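Local coordinates for protein Old Yellow Enzyme (PDB 6AGZ) that binds flavin mononucleotide and probably catalyses the asymmetric reduction of enone compounds, at residues Gly71-Gly76 with Met83-Arg88; Gly76-Gly81 with Gly115-Pro120; Pro133-Phe138 with Asn151-Met156; Phe197-Ala202 with Ala260-Ile265. All coordinates share one frame; numbering follows the deposited sequence.

Contact 1 (Gly71-Gly76 with Met83-Arg88); sequences GAPQFG and MIYTDR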
loop_
_atom_site.group_PDB
_atom_site.type_symbol
_atom_site.label_atom_id
_atom_site.label_comp_id
_atom_site.label_asym_id
_atom_site.label_seq_id
_atom_site.Cartn_x
_atom_site.Cartn_y
_atom_site.Cartn_z
ATOM N N GLY A 71 -17.886 -5.142 24.391
ATOM C CA GLY A 71 -19.215 -4.691 24.017
ATOM C C GLY A 71 -20.321 -5.566 24.562
ATOM O O GLY A 71 -21.444 -5.093 24.766
ATOM N N ALA A 72 -20.027 -6.836 24.811
ATOM C CA ALA A 72 -21.001 -7.792 25.319
ATOM C C ALA A 72 -20.235 -8.924 25.988
ATOM O O ALA A 72 -19.014 -9.037 25.821
ATOM C CB ALA A 72 -21.905 -8.322 24.191
ATOM N N PRO A 73 -20.915 -9.768 26.775
ATOM C CA PRO A 73 -20.216 -10.922 27.367
ATOM C C PRO A 73 -19.498 -11.794 26.349
ATOM O O PRO A 73 -18.389 -12.269 26.624
ATOM C CB PRO A 73 -21.349 -11.680 28.071
ATOM C CG PRO A 73 -22.304 -10.614 28.461
ATOM C CD PRO A 73 -22.264 -9.596 27.347
ATOM N N GLN A 74 -20.094 -12.012 25.174
ATOM C CA GLN A 74 -19.438 -12.811 24.145
ATOM C C GLN A 74 -18.201 -12.120 23.581
ATOM O O GLN A 74 -17.328 -12.796 23.024
ATOM C CB GLN A 74 -20.430 -13.131 23.022
ATOM C CG GLN A 74 -19.918 -14.121 21.981
ATOM C CD GLN A 74 -19.626 -15.489 22.568
ATOM O OE1 GLN A 74 -20.539 -16.222 22.948
ATOM N NE2 GLN A 74 -18.348 -15.841 22.642
ATOM N N PHE A 75 -18.097 -10.797 23.726
ATOM C CA PHE A 75 -16.917 -10.078 23.257
ATOM C C PHE A 75 -15.686 -10.341 24.115
ATOM O O PHE A 75 -14.574 -10.018 23.683
ATOM C CB PHE A 75 -17.189 -8.571 23.211
ATOM C CG PHE A 75 -17.975 -8.122 22.004
ATOM C CD1 PHE A 75 -18.884 -8.965 21.386
ATOM C CD2 PHE A 75 -17.794 -6.848 21.488
ATOM C CE1 PHE A 75 -19.600 -8.545 20.280
ATOM C CE2 PHE A 75 -18.505 -6.422 20.382
ATOM C CZ PHE A 75 -19.409 -7.271 19.777
ATOM N N GLY A 76 -15.848 -10.912 25.306
ATOM C CA GLY A 76 -14.728 -11.164 26.193
ATOM C C GLY A 76 -14.189 -12.580 26.101
ATOM O O GLY A 76 -14.313 -13.224 25.059
ATOM N N MET A 83 -16.609 -3.511 30.575
ATOM C CA MET A 83 -17.775 -3.834 29.764
ATOM C C MET A 83 -18.749 -2.663 29.794
ATOM O O MET A 83 -18.822 -1.923 30.779
ATOM C CB MET A 83 -18.458 -5.120 30.248
ATOM C CG MET A 83 -19.403 -5.740 29.228
ATOM S SD MET A 83 -20.159 -7.279 29.792
ATOM C CE MET A 83 -18.741 -8.371 29.810
ATOM N N ILE A 84 -19.482 -2.494 28.694
ATOM C CA ILE A 84 -20.437 -1.400 28.532
ATOM C C ILE A 84 -21.818 -1.993 28.253
ATOM O O ILE A 84 -22.629 -1.418 27.518
ATOM C CB ILE A 84 -19.962 -0.433 27.423
ATOM C CG1 ILE A 84 -20.788 0.863 27.396
ATOM C CG2 ILE A 84 -19.916 -1.130 26.059
ATOM C CD1 ILE A 84 -20.344 1.899 28.404
ATOM N N TYR A 85 -22.101 -3.154 28.848
ATOM C CA TYR A 85 -23.267 -3.954 28.482
ATOM C C TYR A 85 -24.450 -3.766 29.431
ATOM O O TYR A 85 -25.535 -3.373 28.996
ATOM C CB TYR A 85 -22.862 -5.431 28.410
ATOM C CG TYR A 85 -23.926 -6.348 27.857
ATOM C CD1 TYR A 85 -24.261 -6.324 26.510
ATOM C CD2 TYR A 85 -24.583 -7.254 28.679
ATOM C CE1 TYR A 85 -25.229 -7.166 26.000
ATOM C CE2 TYR A 85 -25.550 -8.101 28.178
ATOM C CZ TYR A 85 -25.869 -8.052 26.839
ATOM O OH TYR A 85 -26.833 -8.895 26.336
ATOM N N THR A 86 -24.267 -4.044 30.721
ATOM C CA THR A 86 -25.386 -3.982 31.649
ATOM C C THR A 86 -25.673 -2.536 32.054
ATOM O O THR A 86 -24.897 -1.617 31.782
ATOM C CB THR A 86 -25.112 -4.830 32.891
ATOM O OG1 THR A 86 -24.082 -4.217 33.677
ATOM C CG2 THR A 86 -24.675 -6.232 32.494
ATOM N N ASP A 87 -26.816 -2.344 32.718
ATOM C CA ASP A 87 -27.188 -1.011 33.183
ATOM C C ASP A 87 -26.148 -0.455 34.150
ATOM O O ASP A 87 -25.738 0.705 34.035
ATOM C CB ASP A 87 -28.572 -1.045 33.836
ATOM C CG ASP A 87 -29.695 -1.130 32.818
ATOM O OD1 ASP A 87 -29.407 -1.072 31.605
ATOM O OD2 ASP A 87 -30.868 -1.244 33.233
ATOM N N ARG A 88 -25.702 -1.277 35.105
ATOM C CA ARG A 88 -24.711 -0.827 36.081
ATOM C C ARG A 88 -23.430 -0.363 35.396
ATOM O O ARG A 88 -22.885 0.701 35.721
ATOM C CB ARG A 88 -24.412 -1.953 37.077
ATOM C CG ARG A 88 -25.563 -2.273 38.020
ATOM C CD ARG A 88 -25.237 -3.434 38.958
ATOM N NE ARG A 88 -24.038 -3.195 39.760
ATOM C CZ ARG A 88 -22.946 -3.953 39.719
ATOM N NH1 ARG A 88 -22.900 -5.010 38.917
ATOM N NH2 ARG A 88 -21.903 -3.661 40.483
#
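Pro73 lays its CD over the centre of the Tyr85 ring, 3.6 Å from the centroid and 11° off the ring normal. This is a CH-pi contact, and the two side chains cross at about a right angle. It forms inside the loop that joins barrel strand 63-70 to helix 87-102. Tyr85 points its CB toward Gly71-Gly76, and CG lies anti to the backbone N (chi1 -172°). Ala72 CB meets ring atom CD1 of Tyr85 at 3.9 Å.

The buried part lies deeper. Met83 is bent at chi3 (-69°), and its CE comes 3.8 Å from Pro73 CA, while SD approaches Pro73 CD at 4.0 Å. Ile84 CG2 reaches Gly71 CA at 4.2 Å, and Ile84 also packs on Trp93 and on Met109 and Leu111 of strand 106-112. Gly71, Ala72, Met83 and Ile84 are all buried. Tyr85, by contrast, is exposed, and Pro73 is partly so. The tighter packing is thus on this solvent side, between proline and tyrosine.

No hydrogen bond links the two segments. They meet mainly by apolar and CH-pi contacts, while a backbone bond between Ile84 and Phe70 lies just beside them. Ile84 O and Gln74 NE2 are bonded to Asn174 and Pro129.

Contact 2 (Gly76-Gly81 with Gly115-Pro120); sequences GLYQNG and GRAADP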
loop_
_atom_site.group_PDB
_atom_site.type_symbol
_atom_site.label_atom_id
_atom_site.label_comp_id
_atom_site.label_asym_id
_atom_site.label_seq_id
_atom_site.Cartn_x
_atom_site.Cartn_y
_atom_site.Cartn_z
ATOM N N GLY A 76 -15.848 -10.912 25.306
ATOM C CA GLY A 76 -14.728 -11.164 26.193
ATOM C C GLY A 76 -14.189 -12.580 26.101
ATOM O O GLY A 76 -14.313 -13.224 25.059
ATOM N N LEU A 77 -13.588 -13.071 27.184
ATOM C CA LEU A 77 -13.466 -12.321 28.432
ATOM C C LEU A 77 -12.070 -12.423 29.042
ATOM O O LEU A 77 -11.365 -13.413 28.851
ATOM C CB LEU A 77 -14.490 -12.818 29.459
ATOM C CG LEU A 77 -15.985 -12.567 29.254
ATOM C CD1 LEU A 77 -16.792 -13.462 30.178
ATOM C CD2 LEU A 77 -16.315 -11.107 29.504
ATOM N N TYR A 78 -11.683 -11.382 29.774
ATOM C CA TYR A 78 -10.557 -11.418 30.694
ATOM C C TYR A 78 -11.058 -11.012 32.072
ATOM O O TYR A 78 -11.966 -10.185 32.195
ATOM C CB TYR A 78 -9.421 -10.479 30.258
ATOM C CG TYR A 78 -8.715 -10.887 28.983
ATOM C CD1 TYR A 78 -8.434 -12.221 28.714
ATOM C CD2 TYR A 78 -8.325 -9.933 28.052
ATOM C CE1 TYR A 78 -7.787 -12.592 27.549
ATOM C CE2 TYR A 78 -7.678 -10.295 26.886
ATOM C CZ TYR A 78 -7.411 -11.625 26.639
ATOM O OH TYR A 78 -6.767 -11.987 25.480
ATOM N N GLN A 79 -10.476 -11.605 33.112
ATOM C CA GLN A 79 -10.927 -11.299 34.462
ATOM C C GLN A 79 -10.674 -9.830 34.784
ATOM O O GLN A 79 -9.596 -9.294 34.505
ATOM C CB GLN A 79 -10.239 -12.209 35.484
ATOM C CG GLN A 79 -8.723 -12.162 35.480
ATOM C CD GLN A 79 -8.114 -13.187 36.417
ATOM O OE1 GLN A 79 -8.515 -13.301 37.576
ATOM N NE2 GLN A 79 -7.142 -13.943 35.918
ATOM N N ASN A 80 -11.698 -9.175 35.336
ATOM C CA ASN A 80 -11.642 -7.770 35.738
ATOM C C ASN A 80 -11.445 -6.836 34.546
ATOM O O ASN A 80 -10.913 -5.732 34.690
ATOM C CB ASN A 80 -10.557 -7.538 36.795
ATOM C CG ASN A 80 -10.779 -8.373 38.040
ATOM O OD1 ASN A 80 -10.432 -9.553 38.079
ATOM N ND2 ASN A 80 -11.367 -7.765 39.065
ATOM N N GLY A 81 -11.875 -7.265 33.364
ATOM C CA GLY A 81 -11.921 -6.391 32.214
ATOM C C GLY A 81 -13.132 -5.486 32.256
ATOM O O GLY A 81 -14.019 -5.605 33.114
ATOM N N GLY A 115 -12.225 -12.763 20.511
ATOM C CA GLY A 115 -12.104 -13.861 19.570
ATOM C C GLY A 115 -11.289 -14.996 20.163
ATOM O O GLY A 115 -11.454 -15.369 21.329
ATOM N N ARG A 116 -10.387 -15.553 19.352
ATOM C CA ARG A 116 -9.542 -16.654 19.803
ATOM C C ARG A 116 -8.475 -16.220 20.804
ATOM O O ARG A 116 -7.664 -17.055 21.217
ATOM C CB ARG A 116 -8.879 -17.337 18.604
ATOM C CG ARG A 116 -7.781 -16.522 17.939
ATOM C CD ARG A 116 -7.204 -17.263 16.742
ATOM N NE ARG A 116 -6.035 -16.591 16.184
ATOM C CZ ARG A 116 -5.311 -17.069 15.177
ATOM N NH1 ARG A 116 -5.634 -18.223 14.613
ATOM N NH2 ARG A 116 -4.260 -16.390 14.733
ATOM N N ALA A 117 -8.450 -14.950 21.195
ATOM C CA ALA A 117 -7.506 -14.449 22.184
ATOM C C ALA A 117 -8.055 -14.493 23.603
ATOM O O ALA A 117 -7.334 -14.140 24.544
ATOM C CB ALA A 117 -7.097 -13.014 21.836
ATOM N N ALA A 118 -9.300 -14.922 23.782
ATOM C CA ALA A 118 -9.972 -14.819 25.066
ATOM C C ALA A 118 -9.534 -15.934 26.014
ATOM O O ALA A 118 -8.915 -16.925 25.619
ATOM C CB ALA A 118 -11.487 -14.861 24.878
ATOM N N ASP A 119 -9.865 -15.748 27.283
ATOM C CA ASP A 119 -9.724 -16.774 28.305
ATOM C C ASP A 119 -10.826 -17.804 28.104
ATOM O O ASP A 119 -11.998 -17.493 28.362
ATOM C CB ASP A 119 -9.816 -16.141 29.700
ATOM C CG ASP A 119 -9.514 -17.123 30.827
ATOM O OD1 ASP A 119 -9.624 -18.351 30.628
ATOM O OD2 ASP A 119 -9.170 -16.654 31.934
ATOM N N PRO A 120 -10.518 -19.022 27.650
ATOM C CA PRO A 120 -11.593 -19.995 27.406
ATOM C C PRO A 120 -12.237 -20.509 28.681
ATOM O O PRO A 120 -13.435 -20.820 28.674
ATOM C CB PRO A 120 -10.881 -21.115 26.638
ATOM C CG PRO A 120 -9.466 -21.040 27.110
ATOM C CD PRO A 120 -9.185 -19.580 27.360
HETATM O O HOH W 1 -14.648 -13.119 22.348
HETATM O O HOH W 2 -8.765 -14.196 32.445
#
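Tyr78 reaches across to the backbone of Ala117, and hydrogen bonds carry much of this contact. The Tyr78 hydroxyl donates to Ala117 O, which lies at the edge of the ring, near its plane. The modelled OH to O distance of 2.4 Å is very short, so its exact value is doubtful. The second direct bond is between backbones: Asp119 N donates to Leu77 O at 3.2 Å, with 156° at the hydrogen.

Two waters add indirect links. One accepts from Gly115 N and lies 2.7 Å from Gly76 O, to which it probably donates. The other accepts from Gln79 N and donates to Asp119 OD2 at 2.5 Å. Asp119, the N-cap of helix 120-125, caps it through weak bonds from OD1 to Lys121 N and Leu122 N.

The remaining contacts are van der Waals. Ala118 CB lies 3.3 Å from Gly76 O and 3.6 Å from Leu77 N, against the cis peptide that joins these two residues. Leu77 N is buried with no polar partner. A phenylalanine in place of Tyr78 would probably leave Ala117 O without its hydroxyl donor.

The contact joins loops that follow neighbouring barrel strands, 63-70 and 106-112. The Tyr78 side chain is about 8 Å from the bound flavin mononucleotide at the nearest, and Trp112, in the second of these strands, meets its ring. Leu122 and Leu123 of helix 120-125 pack on Leu77, and Ala118 touches Phe130 of strand 130-132.

Contact 3 (Pro133-Phe138 with Asn151-Met156); sequences PSALYF and NEVQAM
Tyr137 overlaps Val153, whose CG1 lies 3.4 Å above the ring plane, offset toward the rim. The contact belongs to the excursion between barrel strands 106-112 and 183-187, where strands 130-132 and 153-155 form a small parallel sheet outside the TIM barrel. Segment 133-138 continues from the first strand but turns back, with Ala135 at the centre of an inverse gamma turn. Over 133-137 it runs roughly antiparallel to 152-156.

Val153 CG1 is 3.7 Å from the Tyr137 ring centroid, 23° off the normal, a CH-pi contact. It occupies the crowded position between the backbone N and the carbonyl carbon (chi1 71°). From there it also meets Ala135 CB at 4.2 Å. Farther along, Ala155 CB rests 3.6 Å from Pro133 O. That carbonyl also accepts from Arg205 NH1, as does Met156 O, so one arginine bridges both segments. Ser134 OG is held by Lys204 N. Phe130 and helix 140-148 pack against Tyr137.

The one direct hydrogen bond across the segments ends on the tyrosine oxygen: Val153 N donates to Tyr137 OH at 3.1 Å and 168°, and a water 2.6 Å from that OH donates to Glu152 OE2.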
loop_
_atom_site.group_PDB
_atom_site.type_symbol
_atom_site.label_atom_id
_atom_site.label_comp_id
_atom_site.label_asym_id
_atom_site.label_seq_id
_atom_site.Cartn_x
_atom_site.Cartn_y
_atom_site.Cartn_z
ATOM N N PRO A 133 -12.830 -16.482 13.492
ATOM C CA PRO A 133 -13.222 -16.675 12.084
ATOM C C PRO A 133 -13.051 -18.108 11.615
ATOM O O PRO A 133 -13.929 -18.643 10.926
ATOM C CB PRO A 133 -12.299 -15.708 11.325
ATOM C CG PRO A 133 -11.176 -15.419 12.268
ATOM C CD PRO A 133 -11.798 -15.441 13.629
ATOM N N SER A 134 -11.943 -18.750 11.977
ATOM C CA SER A 134 -11.712 -20.152 11.673
ATOM C C SER A 134 -11.274 -20.870 12.941
ATOM O O SER A 134 -10.756 -20.258 13.879
ATOM C CB SER A 134 -10.659 -20.325 10.569
ATOM O OG SER A 134 -11.078 -19.702 9.367
ATOM N N ALA A 135 -11.485 -22.186 12.960
ATOM C CA ALA A 135 -11.176 -23.008 14.131
ATOM C C ALA A 135 -9.666 -23.236 14.208
ATOM O O ALA A 135 -9.144 -24.325 13.959
ATOM C CB ALA A 135 -11.943 -24.322 14.080
ATOM N N LEU A 136 -8.959 -22.168 14.570
ATOM C CA LEU A 136 -7.508 -22.177 14.662
ATOM C C LEU A 136 -7.079 -21.411 15.904
ATOM O O LEU A 136 -7.692 -20.402 16.262
ATOM C CB LEU A 136 -6.860 -21.552 13.420
ATOM C CG LEU A 136 -7.186 -22.165 12.056
ATOM C CD1 LEU A 136 -6.596 -21.313 10.947
ATOM C CD2 LEU A 136 -6.674 -23.594 11.967
ATOM N N TYR A 137 -6.031 -21.900 16.558
ATOM C CA TYR A 137 -5.438 -21.233 17.705
ATOM C C TYR A 137 -4.195 -20.469 17.269
ATOM O O TYR A 137 -3.547 -20.820 16.280
ATOM C CB TYR A 137 -5.073 -22.241 18.797
ATOM C CG TYR A 137 -6.231 -23.094 19.262
ATOM C CD1 TYR A 137 -7.063 -22.670 20.290
ATOM C CD2 TYR A 137 -6.490 -24.328 18.678
ATOM C CE1 TYR A 137 -8.121 -23.446 20.720
ATOM C CE2 TYR A 137 -7.546 -25.113 19.101
ATOM C CZ TYR A 137 -8.358 -24.668 20.124
ATOM O OH TYR A 137 -9.413 -25.444 20.549
ATOM N N PHE A 138 -3.864 -19.411 18.012
ATOM C CA PHE A 138 -2.654 -18.663 17.694
ATOM C C PHE A 138 -1.401 -19.284 18.299
ATOM O O PHE A 138 -0.293 -18.870 17.941
ATOM C CB PHE A 138 -2.785 -17.195 18.132
ATOM C CG PHE A 138 -2.891 -16.989 19.623
ATOM C CD1 PHE A 138 -1.757 -16.951 20.421
ATOM C CD2 PHE A 138 -4.125 -16.785 20.220
ATOM C CE1 PHE A 138 -1.854 -16.748 21.785
ATOM C CE2 PHE A 138 -4.228 -16.580 21.584
ATOM C CZ PHE A 138 -3.091 -16.561 22.367
ATOM N N ASN A 151 -13.573 -25.938 26.361
ATOM C CA ASN A 151 -14.170 -24.884 25.539
ATOM C C ASN A 151 -13.247 -24.670 24.341
ATOM O O ASN A 151 -12.405 -23.769 24.342
ATOM C CB ASN A 151 -14.363 -23.608 26.361
ATOM C CG ASN A 151 -15.424 -22.695 25.787
ATOM O OD1 ASN A 151 -16.240 -23.110 24.964
ATOM N ND2 ASN A 151 -15.424 -21.441 26.226
ATOM N N GLU A 152 -13.421 -25.492 23.311
ATOM C CA GLU A 152 -12.541 -25.466 22.152
ATOM C C GLU A 152 -13.026 -24.444 21.131
ATOM O O GLU A 152 -14.217 -24.135 21.050
ATOM C CB GLU A 152 -12.445 -26.858 21.521
ATOM C CG GLU A 152 -11.611 -27.837 22.344
ATOM C CD GLU A 152 -11.661 -29.257 21.816
ATOM O OE1 GLU A 152 -11.990 -30.171 22.602
ATOM O OE2 GLU A 152 -11.374 -29.460 20.617
ATOM N N VAL A 153 -12.079 -23.918 20.351
ATOM C CA VAL A 153 -12.379 -22.816 19.446
ATOM C C VAL A 153 -13.335 -23.286 18.357
ATOM O O VAL A 153 -13.292 -24.443 17.914
ATOM C CB VAL A 153 -11.082 -22.238 18.852
ATOM C CG1 VAL A 153 -10.450 -23.207 17.860
ATOM C CG2 VAL A 153 -11.340 -20.884 18.203
ATOM N N GLN A 154 -14.227 -22.393 17.938
ATOM C CA GLN A 154 -15.223 -22.701 16.925
ATOM C C GLN A 154 -15.229 -21.609 15.867
ATOM O O GLN A 154 -15.090 -20.423 16.184
ATOM C CB GLN A 154 -16.624 -22.834 17.537
ATOM C CG GLN A 154 -16.687 -23.710 18.777
ATOM C CD GLN A 154 -18.105 -24.107 19.136
ATOM O OE1 GLN A 154 -18.932 -24.362 18.260
ATOM N NE2 GLN A 154 -18.395 -24.159 20.431
ATOM N N ALA A 155 -15.383 -22.017 14.610
ATOM C CA ALA A 155 -15.580 -21.054 13.537
ATOM C C ALA A 155 -16.973 -20.451 13.650
ATOM O O ALA A 155 -17.966 -21.175 13.769
ATOM C CB ALA A 155 -15.391 -21.722 12.177
ATOM N N MET A 156 -17.042 -19.121 13.625
ATOM C CA MET A 156 -18.313 -18.438 13.827
ATOM C C MET A 156 -19.307 -18.793 12.730
ATOM O O MET A 156 -18.963 -18.842 11.545
ATOM C CB MET A 156 -18.102 -16.924 13.866
ATOM C CG MET A 156 -17.287 -16.436 15.048
ATOM S SD MET A 156 -17.223 -14.637 15.127
ATOM C CE MET A 156 -18.948 -14.259 15.391
HETATM O O HOH W 3 -9.247 -27.993 19.854
#

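Contact 4 (Phe197-Ala202 with Ala260-Ile265); sequences FIQTTA and AQFGYI
Two helices on the outside of the TIM barrel meet here. The end of helix 193-198 packs against helix 258-274, and Ile198 is the central side chain. Its CG2 touches Gln261 CG at 3.5 Å and Phe262 CZ at 3.6 Å. Its other branch meets Ile265 tip to tip, CD1 to CD1, at 3.6 Å. With CG1 anti to the carbonyl carbon (chi1 -62°) and CG2 beside it, the two branches part to meet these different partners. Leu220 of helix 218-231 packs on both isoleucines.

Gln199, the first residue to leave the helix, bends at chi2 (-70°). Its NE2 comes to the edge of the Phe262 ring, in the ring plane and 3.5 Å from CZ. The amide and ring planes are 42° apart. No hydrogen bond is made to the ring; NE2 donates to Asp195 OD1, and OE1 accepts from Gly250 N. An alanine in place of Phe262 would probably open a gap beside Ile198 CG2 and leave the Gln199 amide without the ring edge it rests on.

Gln261 makes its closest contact through CG; its OE1 accepts from Arg216 NE and its NE2 donates to Ile213 O. Ala260 and Tyr264 of the same helix pack on a second subunit. The interface is buried and mostly apolar, without hydrogen bonds of its own, and each glutamine amide is satisfied by bonds to residues outside it.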
loop_
_atom_site.group_PDB
_atom_site.type_symbol
_atom_site.label_atom_id
_atom_site.label_comp_id
_atom_site.label_asym_id
_atom_site.label_seq_id
_atom_site.Cartn_x
_atom_site.Cartn_y
_atom_site.Cartn_z
ATOM N N PHE A 197 -10.261 -11.720 11.521
ATOM C CA PHE A 197 -10.961 -11.767 10.241
ATOM C C PHE A 197 -10.134 -11.138 9.128
ATOM O O PHE A 197 -10.230 -11.562 7.971
ATOM C CB PHE A 197 -12.323 -11.081 10.350
ATOM C CG PHE A 197 -13.425 -12.000 10.789
ATOM C CD1 PHE A 197 -13.640 -12.253 12.134
ATOM C CD2 PHE A 197 -14.239 -12.622 9.857
ATOM C CE1 PHE A 197 -14.651 -13.105 12.541
ATOM C CE2 PHE A 197 -15.251 -13.475 10.255
ATOM C CZ PHE A 197 -15.456 -13.718 11.601
ATOM N N ILE A 198 -9.310 -10.139 9.457
ATOM C CA ILE A 198 -8.496 -9.491 8.432
ATOM C C ILE A 198 -7.315 -10.369 8.020
ATOM O O ILE A 198 -6.923 -10.382 6.847
ATOM C CB ILE A 198 -8.027 -8.112 8.933
ATOM C CG1 ILE A 198 -9.226 -7.201 9.195
ATOM C CG2 ILE A 198 -7.085 -7.461 7.935
ATOM C CD1 ILE A 198 -8.856 -5.888 9.849
ATOM N N GLN A 199 -6.744 -11.124 8.957
ATOM C CA GLN A 199 -5.471 -11.800 8.728
ATOM C C GLN A 199 -5.659 -13.111 7.973
ATOM O O GLN A 199 -6.543 -13.909 8.301
ATOM C CB GLN A 199 -4.768 -12.064 10.060
ATOM C CG GLN A 199 -4.404 -10.809 10.836
ATOM C CD GLN A 199 -3.289 -10.015 10.188
ATOM O OE1 GLN A 199 -2.510 -10.547 9.395
ATOM N NE2 GLN A 199 -3.205 -8.733 10.522
ATOM N N THR A 200 -4.809 -13.337 6.964
ATOM C CA THR A 200 -4.808 -14.616 6.261
ATOM C C THR A 200 -4.397 -15.759 7.179
ATOM O O THR A 200 -4.852 -16.895 6.999
ATOM C CB THR A 200 -3.873 -14.561 5.052
ATOM O OG1 THR A 200 -2.566 -14.151 5.473
ATOM C CG2 THR A 200 -4.395 -13.581 4.010
ATOM N N THR A 201 -3.535 -15.482 8.162
ATOM C CA THR A 201 -3.100 -16.524 9.086
ATOM C C THR A 201 -4.258 -17.068 9.911
ATOM O O THR A 201 -4.261 -18.250 10.271
ATOM C CB THR A 201 -2.007 -15.986 10.012
ATOM O OG1 THR A 201 -2.461 -14.778 10.639
ATOM C CG2 THR A 201 -0.734 -15.702 9.229
ATOM N N ALA A 202 -5.248 -16.228 10.214
ATOM C CA ALA A 202 -6.343 -16.617 11.091
ATOM C C ALA A 202 -7.640 -16.924 10.353
ATOM O O ALA A 202 -8.487 -17.638 10.901
ATOM C CB ALA A 202 -6.607 -15.517 12.126
ATOM N N ALA A 260 -1.489 -4.227 0.977
ATOM C CA ALA A 260 -2.632 -4.438 0.094
ATOM C C ALA A 260 -3.930 -4.583 0.880
ATOM O O ALA A 260 -4.929 -3.927 0.570
ATOM C CB ALA A 260 -2.400 -5.673 -0.777
ATOM N N GLN A 261 -3.933 -5.454 1.888
ATOM C CA GLN A 261 -5.131 -5.697 2.686
ATOM C C GLN A 261 -5.569 -4.432 3.421
ATOM O O GLN A 261 -6.668 -3.902 3.196
ATOM C CB GLN A 261 -4.845 -6.834 3.670
ATOM C CG GLN A 261 -5.997 -7.233 4.565
ATOM C CD GLN A 261 -7.099 -7.958 3.823
ATOM O OE1 GLN A 261 -6.913 -9.080 3.350
ATOM N NE2 GLN A 261 -8.262 -7.328 3.735
ATOM N N PHE A 262 -4.701 -3.925 4.296
ATOM C CA PHE A 262 -5.020 -2.716 5.044
ATOM C C PHE A 262 -5.034 -1.487 4.147
ATOM O O PHE A 262 -5.710 -0.503 4.461
ATOM C CB PHE A 262 -4.029 -2.541 6.192
ATOM C CG PHE A 262 -4.085 -3.647 7.205
ATOM C CD1 PHE A 262 -4.866 -3.521 8.340
ATOM C CD2 PHE A 262 -3.369 -4.818 7.014
ATOM C CE1 PHE A 262 -4.926 -4.539 9.273
ATOM C CE2 PHE A 262 -3.426 -5.840 7.944
ATOM C CZ PHE A 262 -4.205 -5.700 9.074
ATOM N N GLY A 263 -4.293 -1.518 3.038
ATOM C CA GLY A 263 -4.443 -0.472 2.040
ATOM C C GLY A 263 -5.856 -0.409 1.494
ATOM O O GLY A 263 -6.416 0.676 1.306
ATOM N N TYR A 264 -6.458 -1.575 1.246
ATOM C CA TYR A 264 -7.852 -1.612 0.817
ATOM C C TYR A 264 -8.782 -1.130 1.922
ATOM O O TYR A 264 -9.746 -0.405 1.651
ATOM C CB TYR A 264 -8.235 -3.023 0.373
ATOM C CG TYR A 264 -9.730 -3.239 0.250
ATOM C CD1 TYR A 264 -10.418 -2.851 -0.894
ATOM C CD2 TYR A 264 -10.454 -3.831 1.278
ATOM C CE1 TYR A 264 -11.783 -3.045 -1.008
ATOM C CE2 TYR A 264 -11.817 -4.027 1.174
ATOM C CZ TYR A 264 -12.477 -3.634 0.030
ATOM O OH TYR A 264 -13.834 -3.830 -0.074
ATOM N N ILE A 265 -8.523 -1.533 3.169
ATOM C CA ILE A 265 -9.363 -1.065 4.274
ATOM C C ILE A 265 -9.346 0.460 4.348
ATOM O O ILE A 265 -10.399 1.113 4.398
ATOM C CB ILE A 265 -8.913 -1.701 5.602
ATOM C CG1 ILE A 265 -9.165 -3.208 5.573
ATOM C CG2 ILE A 265 -9.638 -1.057 6.774
ATOM C CD1 ILE A 265 -8.660 -3.938 6.796
#

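How the contacts relate
Contacts 1, 2 and 4 are largely buried, whereas contact 3 is only partly so and lies farthest from the chain centre. Contacts 1 and 2 share Gly76 and the loop after strand 63-70, and they touch through Met83 CE and Leu77 CD2. Contact 1 relies on apolar and CH-pi contacts, contact 2 on hydrogen bonds and waters, and contact 3 mixes both. Contact 4 joins a helix end and a helix mainly by apolar side chains, with two glutamines taking part. Segment 115-120 and both segments of contact 3 lie between barrel strands 106-112 and 183-187, and Arg116 packs on Leu136 and Phe138. Pro133 of contact 3 packs on Phe197 of contact 4. Contacts 1 and 4 do not touch.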